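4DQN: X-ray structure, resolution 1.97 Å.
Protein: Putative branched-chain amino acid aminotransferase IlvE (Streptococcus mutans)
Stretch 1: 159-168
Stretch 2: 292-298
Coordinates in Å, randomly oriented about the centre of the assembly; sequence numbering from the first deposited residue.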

ATOM      1  N   ASN A 159      15.554 -19.875  14.977  1.00 51.78           N
ATOM      2  CA  ASN A 159      15.051 -19.500  16.304  1.00 52.21           C
ATOM      3  C   ASN A 159      15.061 -17.992  16.511  1.00 56.36           C
ATOM      4  O   ASN A 159      14.071 -17.419  16.977  1.00 64.88           O
ATOM      5  N   TYR A 160      16.190 -17.375  16.173  1.00 59.94           N
ATOM      6  CA  TYR A 160      16.450 -15.951  16.412  1.00 62.04           C
ATOM      7  C   TYR A 160      16.834 -15.683  17.871  1.00 61.76           C
ATOM      8  O   TYR A 160      17.591 -14.756  18.159  1.00 67.06           O
ATOM      9  N   PHE A 161      16.331 -16.506  18.787  1.00 66.72           N
ATOM     10  CA  PHE A 161      16.808 -16.472  20.170  1.00 64.50           C
ATOM     11  C   PHE A 161      17.571 -17.742  20.546  1.00 67.05           C
ATOM     12  O   PHE A 161      17.224 -18.457  21.498  1.00 65.53           O
ATOM     13  N   LYS A 162      18.614 -18.008  19.762  1.00 68.94           N
ATOM     14  CA  LYS A 162      19.632 -18.973  20.138  1.00 72.84           C
ATOM     15  C   LYS A 162      20.672 -18.226  20.976  1.00 71.39           C
ATOM     16  O   LYS A 162      21.407 -17.367  20.477  1.00 72.38           O
ATOM     17  N   GLY A 163      20.708 -18.563  22.259  1.00 69.34           N
ATOM     18  CA  GLY A 163      21.444 -17.796  23.244  1.00 68.52           C
ATOM     19  C   GLY A 163      20.469 -17.347  24.316  1.00 66.16           C
ATOM     20  O   GLY A 163      20.847 -16.688  25.286  1.00 67.01           O
ATOM     21  N   GLY A 164      19.202 -17.717  24.133  1.00 65.21           N
ATOM     22  CA  GLY A 164      18.140 -17.319  25.039  1.00 59.72           C
ATOM     23  C   GLY A 164      17.492 -16.014  24.608  1.00 58.58           C
ATOM     24  O   GLY A 164      17.981 -15.341  23.695  1.00 60.08           O
ATOM     25  N   LEU A 165      16.385 -15.663  25.258  1.00 57.20           N
ATOM     26  CA  LEU A 165      15.722 -14.381  25.027  1.00 53.37           C
ATOM     27  C   LEU A 165      16.680 -13.236  25.329  1.00 50.83           C
ATOM     28  O   LEU A 165      17.408 -13.277  26.328  1.00 49.69           O
ATOM     29  N   ALA A 166      16.679 -12.216  24.474  1.00 48.01           N
ATOM     30  CA  ALA A 166      17.545 -11.060  24.683  1.00 43.90           C
ATOM     31  C   ALA A 166      16.829  -9.755  24.338  1.00 43.58           C
ATOM     32  O   ALA A 166      16.127  -9.672  23.323  1.00 42.84           O
ATOM     33  N   PRO A 167      17.023  -8.722  25.171  1.00 39.35           N
ATOM     34  CA  PRO A 167      16.321  -7.451  24.961  1.00 37.98           C
ATOM     35  C   PRO A 167      16.953  -6.664  23.831  1.00 38.32           C
ATOM     36  O   PRO A 167      18.158  -6.802  23.601  1.00 37.98           O
ATOM     37  N   THR A 168      16.154  -5.871  23.120  1.00 36.80           N
ATOM     38  CA  THR A 168      16.692  -4.899  22.168  1.00 37.00           C
ATOM     39  C   THR A 168      15.972  -3.576  22.373  1.00 34.20           C
ATOM     40  O   THR A 168      14.934  -3.522  23.043  1.00 31.73           O
ATOM     41  N   VAL A 292       7.889 -14.022  17.901  1.00 37.56           N
ATOM     42  CA  VAL A 292       7.431 -14.727  19.106  1.00 33.54           C
ATOM     43  C   VAL A 292       7.277 -13.706  20.228  1.00 34.10           C
ATOM     44  O   VAL A 292       6.262 -13.011  20.295  1.00 30.52           O
ATOM     45  N   ILE A 293       8.279 -13.592  21.093  1.00 29.72           N
ATOM     46  CA  ILE A 293       8.390 -12.407  21.938  1.00 30.68           C
ATOM     47  C   ILE A 293       9.765 -11.780  21.762  1.00 37.09           C
ATOM     48  O   ILE A 293      10.785 -12.471  21.868  1.00 35.74           O
ATOM     49  N   SER A 294       9.793 -10.482  21.454  1.00 32.91           N
ATOM     50  CA  SER A 294      11.038  -9.727  21.455  1.00 34.31           C
ATOM     51  C   SER A 294      11.018  -8.831  22.681  1.00 35.82           C
ATOM     52  O   SER A 294      10.317  -7.822  22.688  1.00 36.04           O
ATOM     53  N   PRO A 295      11.774  -9.200  23.726  1.00 34.24           N
ATOM     54  CA  PRO A 295      11.814  -8.385  24.949  1.00 35.77           C
ATOM     55  C   PRO A 295      12.338  -6.984  24.654  1.00 36.17           C
ATOM     56  O   PRO A 295      13.300  -6.826  23.886  1.00 36.12           O
ATOM     57  N   ILE A 296      11.706  -5.970  25.231  1.00 32.54           N
ATOM     58  CA  ILE A 296      12.182  -4.608  25.024  1.00 34.95           C
ATOM     59  C   ILE A 296      13.090  -4.223  26.183  1.00 34.22           C
ATOM     60  O   ILE A 296      12.693  -4.316  27.348  1.00 38.33           O
ATOM     61  N   GLY A 297      14.321  -3.834  25.863  1.00 34.99           N
ATOM     62  CA  GLY A 297      15.237  -3.331  26.867  1.00 32.00           C
ATOM     63  C   GLY A 297      14.821  -1.914  27.195  1.00 35.03           C
ATOM     64  O   GLY A 297      14.242  -1.648  28.252  1.00 34.84           O
ATOM     65  N   GLY A 298      15.084  -1.010  26.258  1.00 35.96           N
ATOM     66  CA  GLY A 298      14.724   0.382  26.436  1.00 37.27           C
ATOM     67  C   GLY A 298      14.008   0.961  25.231  1.00 36.07           C
ATOM     68  O   GLY A 298      14.139   0.469  24.102  1.00 33.81           O
TER

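What fills the space in front of Pro295? Its CA-to-CB bond points toward the other stretch, and its ring, puckered C-gamma exo, is the bump on which the contact is built; no other residue of either stretch has more surface covered across the interface. Around it, residues of the loop form a hollow. Phe161 reaches in with CZ 3.7 Å from Pro295 CD, Leu165 brings CD2 to 4.0 Å from Pro295 CG, and the backbone of the loop adds Ala166 O, 3.6 Å from Pro295 CD. The ring of Pro167 lies more loosely against it, CB 4.5 Å from Pro295 CB.

How do Phe161 and Leu165 reach the strand? The CA-to-CB bonds of both point toward it and both residues take chi1 in the m well (-78° and -76°), with Leu165 chi2 at t. The Phe161 ring meets the strand backbone at its edge: CE2 lies 3.1 Å from Ile293 O, a snug fit of aromatic rim against carbonyl oxygen, and 4.2 Å from Ser294 CA. Leu165 CD2 approaches the same carbonyl, 3.6 Å from Ile293 O, so this oxygen sits close to both side chains. Farther along, Tyr160 (chi1 t) makes a lighter contact, its ring edge carrying CE2 to 4.3 Å from Ser294 OG; Ser294 itself is in the m rotamer.

How do the backbones meet at Thr168? Here the two backbones come together in a parallel bridge between Thr168 and Ile296, whose side chains diverge, their CA-to-CB bonds pointing away from the partner stretch. Thr168 N donates to Pro295 O at 3.1 Å, and Gly297 N donates to Thr168 O at 2.9 Å. Two CA-H...O contacts reinforce the pairing, from Pro167 CA to Pro295 O at 3.3 Å and from Ile296 CA to Thr168 O at 3.6 Å. Gly297 offers a hollow instead of a bump: Pro167 CB lies 3.6 Å from Gly297 N, and a CB on that glycine would fall only 3.3 Å from Pro167 CB, a tight approach.

Which water joins the stretches beside this pairing? Water 1 bridges the stretches, donating to Pro295 O at 2.7 Å and to Ala166 O at 3.1 Å while accepting from Thr168 OG1 at 3.0 Å. Thr168, with chi1 at p (65°), thus engages the strand's carbonyl through the water although its CA-to-CB bond points away. Pro295 O therefore serves both the direct backbone hydrogen bond and the water.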

ATOM      1  CB  ASN A 159      15.892 -20.182  17.404  1.00 55.52           C
ATOM      2  CG  ASN A 159      15.328 -19.977  18.824  1.00 56.63           C
ATOM      3  OD1 ASN A 159      14.780 -18.922  19.155  1.00 59.77           O
ATOM      4  ND2 ASN A 159      15.489 -20.992  19.670  1.00 55.40           N
ATOM      5  CB  TYR A 160      15.299 -15.054  15.920  1.00 64.17           C
ATOM      6  CG  TYR A 160      15.431 -13.585  16.278  1.00 72.79           C
ATOM      7  CD1 TYR A 160      16.613 -12.883  16.025  1.00 65.40           C
ATOM      8  CD2 TYR A 160      14.363 -12.890  16.850  1.00 67.89           C
ATOM      9  CE1 TYR A 160      16.737 -11.537  16.351  1.00 65.26           C
ATOM     10  CE2 TYR A 160      14.477 -11.542  17.172  1.00 69.69           C
ATOM     11  CZ  TYR A 160      15.664 -10.874  16.921  1.00 66.71           C
ATOM     12  OH  TYR A 160      15.770  -9.539  17.241  1.00 63.25           O
ATOM     13  CB  PHE A 161      15.686 -16.134  21.159  1.00 60.99           C
ATOM     14  CG  PHE A 161      15.350 -14.675  21.184  1.00 57.27           C
ATOM     15  CD1 PHE A 161      16.364 -13.729  21.258  1.00 54.36           C
ATOM     16  CD2 PHE A 161      14.038 -14.244  21.076  1.00 54.98           C
ATOM     17  CE1 PHE A 161      16.078 -12.376  21.257  1.00 56.13           C
ATOM     18  CE2 PHE A 161      13.737 -12.890  21.072  1.00 52.79           C
ATOM     19  CZ  PHE A 161      14.756 -11.953  21.160  1.00 52.73           C
ATOM     20  CB  LYS A 162      20.257 -19.635  18.904  1.00 69.78           C
ATOM     21  CG  LYS A 162      21.183 -20.797  19.245  1.00 73.45           C
ATOM     22  CD  LYS A 162      20.724 -21.512  20.520  1.00 70.01           C
ATOM     23  CE  LYS A 162      21.829 -22.373  21.107  1.00 68.84           C
ATOM     24  NZ  LYS A 162      21.495 -23.829  21.028  1.00 69.50           N
ATOM     25  CB  LEU A 165      14.487 -14.253  25.920  1.00 48.54           C
ATOM     26  CG  LEU A 165      13.250 -15.041  25.509  1.00 43.49           C
ATOM     27  CD1 LEU A 165      12.205 -15.020  26.614  1.00 43.03           C
ATOM     28  CD2 LEU A 165      12.684 -14.451  24.238  1.00 49.03           C
ATOM     29  CB  ALA A 166      18.815 -11.197  23.866  1.00 42.26           C
ATOM     30  CB  PRO A 167      16.531  -6.700  26.288  1.00 39.73           C
ATOM     31  CG  PRO A 167      17.173  -7.683  27.233  1.00 43.75           C
ATOM     32  CD  PRO A 167      17.885  -8.681  26.363  1.00 42.29           C
ATOM     33  CB  THR A 168      16.539  -5.343  20.687  1.00 38.85           C
ATOM     34  OG1 THR A 168      15.150  -5.417  20.339  1.00 43.42           O
ATOM     35  CG2 THR A 168      17.213  -6.689  20.436  1.00 37.78           C
ATOM     36  CB  VAL A 292       8.318 -15.915  19.510  1.00 40.06           C
ATOM     37  CG1 VAL A 292       7.617 -16.730  20.562  1.00 33.82           C
ATOM     38  CG2 VAL A 292       8.617 -16.790  18.296  1.00 40.67           C
ATOM     39  CB  ILE A 293       8.131 -12.715  23.428  1.00 36.37           C
ATOM     40  CG1 ILE A 293       6.673 -13.136  23.628  1.00 31.80           C
ATOM     41  CG2 ILE A 293       8.462 -11.489  24.301  1.00 33.43           C
ATOM     42  CD1 ILE A 293       6.344 -13.676  25.020  1.00 36.05           C
ATOM     43  CB  SER A 294      11.166  -8.862  20.196  1.00 39.83           C
ATOM     44  OG  SER A 294      11.091  -9.650  19.021  1.00 47.86           O
ATOM     45  CB  PRO A 295      12.815  -9.135  25.841  1.00 38.94           C
ATOM     46  CG  PRO A 295      12.812 -10.567  25.314  1.00 40.69           C
ATOM     47  CD  PRO A 295      12.635 -10.395  23.822  1.00 39.11           C
ATOM     48  CB  ILE A 296      11.007  -3.604  24.870  1.00 30.96           C
ATOM     49  CG1 ILE A 296      10.259  -3.879  23.560  1.00 31.13           C
ATOM     50  CG2 ILE A 296      11.509  -2.164  24.911  1.00 33.51           C
ATOM     51  CD1 ILE A 296       8.889  -3.209  23.455  1.00 34.85           C
TER
HETATM   52  O   HOH W   1      14.178  -8.009  21.572  1.00 43.16           O